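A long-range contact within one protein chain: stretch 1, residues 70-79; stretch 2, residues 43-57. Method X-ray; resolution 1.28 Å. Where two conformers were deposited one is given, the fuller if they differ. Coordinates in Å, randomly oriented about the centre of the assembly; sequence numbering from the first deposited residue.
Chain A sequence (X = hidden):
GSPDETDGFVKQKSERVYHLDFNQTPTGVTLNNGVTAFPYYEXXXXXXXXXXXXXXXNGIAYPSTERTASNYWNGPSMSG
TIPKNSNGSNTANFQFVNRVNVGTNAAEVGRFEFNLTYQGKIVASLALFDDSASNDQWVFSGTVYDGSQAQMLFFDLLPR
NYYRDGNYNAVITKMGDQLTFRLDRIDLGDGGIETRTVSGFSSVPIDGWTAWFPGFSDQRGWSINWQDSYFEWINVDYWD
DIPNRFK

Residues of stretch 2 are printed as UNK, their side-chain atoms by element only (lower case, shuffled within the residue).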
# COMPACT_ATOMS: atom_id res chain seq x y z
N SER A 70 18.06 -15.03 3.70
CA SER A 70 18.58 -13.68 3.90
C SER A 70 18.09 -13.15 5.23
O SER A 70 17.36 -13.84 5.95
CB SER A 70 18.07 -12.75 2.79
OG SER A 70 16.73 -12.36 3.06
N ASN A 71 18.47 -11.91 5.53
CA ASN A 71 17.98 -11.23 6.72
C ASN A 71 17.21 -9.97 6.28
O ASN A 71 17.28 -8.94 6.95
CB ASN A 71 19.13 -10.89 7.69
CG ASN A 71 18.62 -10.32 9.00
OD1 ASN A 71 17.52 -10.65 9.47
ND2 ASN A 71 19.41 -9.45 9.60
N TYR A 72 16.46 -10.05 5.16
CA TYR A 72 15.71 -8.88 4.72
C TYR A 72 14.48 -9.26 3.93
O TYR A 72 14.39 -10.36 3.39
CB TYR A 72 16.59 -7.89 3.91
CG TYR A 72 17.34 -8.50 2.74
CD1 TYR A 72 16.72 -8.67 1.51
CD2 TYR A 72 18.67 -8.86 2.85
CE1 TYR A 72 17.40 -9.21 0.42
CE2 TYR A 72 19.38 -9.38 1.76
CZ TYR A 72 18.73 -9.57 0.55
OH TYR A 72 19.40 -10.06 -0.55
N TRP A 73 13.57 -8.30 3.84
CA TRP A 73 12.37 -8.40 3.02
C TRP A 73 12.74 -8.02 1.59
O TRP A 73 13.42 -7.00 1.37
CB TRP A 73 11.29 -7.44 3.56
CG TRP A 73 10.71 -7.85 4.87
CD1 TRP A 73 11.22 -7.58 6.11
CD2 TRP A 73 9.59 -8.73 5.07
NE1 TRP A 73 10.47 -8.22 7.09
CE2 TRP A 73 9.44 -8.91 6.47
CE3 TRP A 73 8.66 -9.35 4.20
CZ2 TRP A 73 8.42 -9.71 7.01
CZ3 TRP A 73 7.64 -10.12 4.74
CH2 TRP A 73 7.52 -10.28 6.13
N ASN A 74 12.30 -8.84 0.63
CA ASN A 74 12.62 -8.60 -0.78
C ASN A 74 11.43 -8.98 -1.66
O ASN A 74 10.87 -10.06 -1.51
CB ASN A 74 13.85 -9.44 -1.18
CG ASN A 74 14.35 -9.19 -2.58
OD1 ASN A 74 13.85 -8.33 -3.31
ND2 ASN A 74 15.43 -9.90 -2.94
N GLY A 75 11.02 -8.06 -2.54
CA GLY A 75 10.01 -8.38 -3.53
C GLY A 75 9.87 -7.21 -4.48
O GLY A 75 10.51 -6.17 -4.28
N PRO A 76 9.02 -7.37 -5.48
CA PRO A 76 8.88 -6.32 -6.50
C PRO A 76 8.12 -5.11 -6.04
O PRO A 76 7.24 -5.21 -5.19
CB PRO A 76 8.14 -7.03 -7.64
CG PRO A 76 7.36 -8.08 -6.96
CD PRO A 76 8.23 -8.57 -5.82
N SER A 77 8.46 -3.96 -6.62
CA SER A 77 7.71 -2.74 -6.41
C SER A 77 7.41 -2.05 -7.71
O SER A 77 8.12 -2.23 -8.72
CB SER A 77 8.43 -1.79 -5.47
OG SER A 77 9.45 -1.09 -6.18
N MET A 78 6.38 -1.21 -7.67
CA MET A 78 5.95 -0.39 -8.79
C MET A 78 5.65 0.98 -8.22
O MET A 78 5.05 1.09 -7.14
CB MET A 78 4.73 -1.00 -9.46
CG MET A 78 4.33 -0.30 -10.74
SD MET A 78 3.00 -1.13 -11.62
CE MET A 78 3.86 -2.61 -12.15
N SER A 79 6.07 2.04 -8.94
CA SER A 79 5.90 3.41 -8.47
C SER A 79 5.47 4.31 -9.60
O SER A 79 5.78 4.05 -10.75
CB SER A 79 7.22 3.95 -7.92
OG SER A 79 7.65 3.19 -6.81
N UNK A 43 14.03 -3.77 13.53
CA UNK A 43 13.63 -5.17 13.65
C UNK A 43 14.80 -6.15 13.55
O UNK A 43 14.58 -7.36 13.45
c UNK A 43 12.57 -5.51 12.59
c UNK A 43 10.82 -3.62 12.74
c UNK A 43 11.22 -4.90 12.83
c UNK A 43 9.08 -4.85 13.22
n UNK A 43 9.46 -3.59 13.03
n UNK A 43 10.10 -5.68 13.16
N UNK A 44 16.03 -5.64 13.57
CA UNK A 44 17.21 -6.49 13.44
C UNK A 44 17.43 -7.02 12.04
O UNK A 44 18.19 -7.98 11.85
N UNK A 45 16.80 -6.40 11.05
CA UNK A 45 16.92 -6.83 9.66
C UNK A 45 17.84 -5.92 8.88
O UNK A 45 18.07 -4.76 9.24
c UNK A 45 14.59 -7.87 9.62
n UNK A 45 13.38 -7.47 9.84
o UNK A 45 14.94 -9.04 9.92
c UNK A 45 15.53 -6.85 8.99
N UNK A 46 18.29 -6.43 7.72
CA UNK A 46 19.05 -5.61 6.79
C UNK A 46 18.07 -4.86 5.89
O UNK A 46 16.84 -5.09 5.93
o UNK A 46 21.41 -8.24 6.84
c UNK A 46 20.05 -6.48 6.02
o UNK A 46 21.54 -6.31 7.89
c UNK A 46 21.11 -7.04 6.96
N UNK A 47 18.59 -3.93 5.08
CA UNK A 47 17.76 -3.06 4.28
C UNK A 47 16.77 -3.77 3.39
O UNK A 47 17.10 -4.74 2.73
c UNK A 47 18.63 -2.10 3.45
N UNK A 48 15.57 -3.18 3.29
CA UNK A 48 14.53 -3.67 2.38
C UNK A 48 15.04 -3.67 0.94
O UNK A 48 15.72 -2.72 0.53
o UNK A 48 12.78 -3.56 4.62
c UNK A 48 13.33 -2.73 2.45
c UNK A 48 12.71 -2.62 3.82
n UNK A 48 12.09 -1.47 4.09
N UNK A 49 14.66 -4.67 0.16
CA UNK A 49 15.04 -4.76 -1.25
C UNK A 49 13.80 -4.78 -2.13
O UNK A 49 12.82 -5.46 -1.83
c UNK A 49 15.98 -5.96 -1.52
c UNK A 49 17.29 -5.80 -0.74
c UNK A 49 16.29 -6.09 -3.02
N UNK A 50 13.87 -4.03 -3.23
CA UNK A 50 12.84 -3.99 -4.25
C UNK A 50 13.46 -4.64 -5.48
O UNK A 50 14.39 -4.07 -6.07
o UNK A 50 11.01 0.12 -4.48
c UNK A 50 11.80 -0.30 -3.63
c UNK A 50 11.94 -1.77 -3.36
n UNK A 50 12.55 0.52 -2.91
c UNK A 50 12.45 -2.54 -4.57
N UNK A 51 13.04 -5.87 -5.80
CA UNK A 51 13.60 -6.58 -6.96
C UNK A 51 12.60 -7.58 -7.47
O UNK A 51 11.71 -8.02 -6.76
c UNK A 51 14.90 -7.27 -6.57
o UNK A 51 14.64 -8.47 -5.86
N UNK A 52 12.83 -8.00 -8.70
CA UNK A 52 12.02 -9.02 -9.33
C UNK A 52 10.85 -8.47 -10.12
O UNK A 52 10.54 -7.28 -10.08
N UNK A 53 10.19 -9.35 -10.87
CA UNK A 53 9.12 -8.92 -11.77
C UNK A 53 7.71 -9.11 -11.21
O UNK A 53 7.49 -9.79 -10.21
c UNK A 53 9.31 -9.88 -12.96
c UNK A 53 10.53 -10.78 -11.09
c UNK A 53 9.70 -11.14 -12.31
N UNK A 54 6.75 -8.56 -11.94
CA UNK A 54 5.34 -8.88 -11.82
C UNK A 54 4.98 -9.64 -13.08
O UNK A 54 5.37 -9.21 -14.17
c UNK A 54 3.78 -6.95 -9.50
c UNK A 54 5.68 -4.92 -9.45
c UNK A 54 5.54 -5.73 -10.57
c UNK A 54 4.46 -7.63 -11.82
c UNK A 54 3.93 -6.14 -8.36
c UNK A 54 4.86 -5.12 -8.36
c UNK A 54 4.61 -6.76 -10.60
N UNK A 55 4.20 -10.70 -12.94
CA UNK A 55 3.63 -11.36 -14.11
C UNK A 55 2.19 -10.90 -14.27
O UNK A 55 1.50 -10.70 -13.27
N UNK A 56 1.72 -10.68 -15.51
CA UNK A 56 0.34 -10.22 -15.71
C UNK A 56 -0.50 -11.28 -16.39
O UNK A 56 -0.09 -11.80 -17.43
c UNK A 56 1.71 -6.27 -14.18
c UNK A 56 1.20 -7.86 -15.93
c UNK A 56 2.94 -6.02 -14.75
c UNK A 56 3.31 -6.67 -15.92
o UNK A 56 3.78 -5.09 -14.18
c UNK A 56 0.84 -7.18 -14.77
c UNK A 56 2.43 -7.57 -16.51
c UNK A 56 0.30 -8.91 -16.51
N UNK A 57 -1.65 -11.62 -15.81
CA UNK A 57 -2.60 -12.54 -16.44
C UNK A 57 -4.00 -12.17 -16.00
O UNK A 57 -4.22 -11.91 -14.83
c UNK A 57 -2.29 -13.96 -16.00
O HOH W 1 14.17 -5.90 5.32
O HOH W 2 22.35 -9.82 8.77

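Position 43 carries one carbon and then a five-membered ring of three carbons and two nitrogens, an imidazole, and touches nothing on stretch 1: His43. Position 44 has no side-chain atoms, and its positive phi (73°) favours the residue that lacks them, Gly44; its O accepts a hydrogen bond from Asn71 ND2 (3.0 Å).

Position 45 has two carbons, the second bearing one oxygen and one nitrogen: an amide, Asn45, lying near the edge of the Trp73 ring. Position 46 has two carbons, the second carrying two oxygens, the carboxylate of Asp46. Its backbone N donates to Asn71 O (2.8 Å), while a water gives a hydrogen to Asp46 OD2 and accepts one from Asn71 ND2, a bridge suited to a charged group at the surface.

Position 47 has a single carbon pointing away from stretch 1, hence Ala47; the contact comes from its O, 3.4 Å from Tyr72 CB. Position 48 has two carbons, the second carrying one oxygen and one nitrogen, a short amide: Asn48. Its OD1 accepts from a water that also donates to Asp46 O and accepts from Trp73 N, filling a gap between the backbones.

Position 49 has one carbon carrying two more, the branched Val49, whose CG2 packs 3.6 Å from Tyr72 CE1. Position 50 has three carbons, the third carrying one oxygen and one nitrogen: Gln50. This longer amide lets Gln50 OE1 accept a hydrogen bond from Ser77 OG (2.6 Å). Position 51 is one carbon and one oxygen, Ser51, compact beside Asn74.

Position 52 has no side chain; at phi 92° and psi 171° a CB would jam against the preceding carbonyl O, so Gly52 fits. Position 53 closes three carbons onto its own N: Pro53, its CA-to-CB bond pointing away from stretch 1. Position 54 has one carbon and a six-carbon ring, Phe54. Pro76 CB sits over its face, 4.0 Å from the ring centroid, a CH-pi contact, and Met78 CE lies 3.9 Å from Phe54 CD2.

Position 55 is bare, Gly55, out of reach. Position 56 has one carbon, then a six-carbon ring bearing one oxygen: Tyr56, whose OH comes 3.2 Å from Met78 CE. Position 57, one carbon, is Ala57, also out of reach.

The contact is built on a short parallel pairing. Val49 N donates to Trp73 O (2.9 Å), Gly75 N to Val49 O (3.2 Å) and Ser51 N to Gly75 O (3.0 Å), so each strand both gives and receives. Waters and Asn71 extend this join before the pairing; beyond it, Pro76 and Met78 pack against aromatic rings.

Stretch 2 43-57: HGNDANVQSGPFGYA
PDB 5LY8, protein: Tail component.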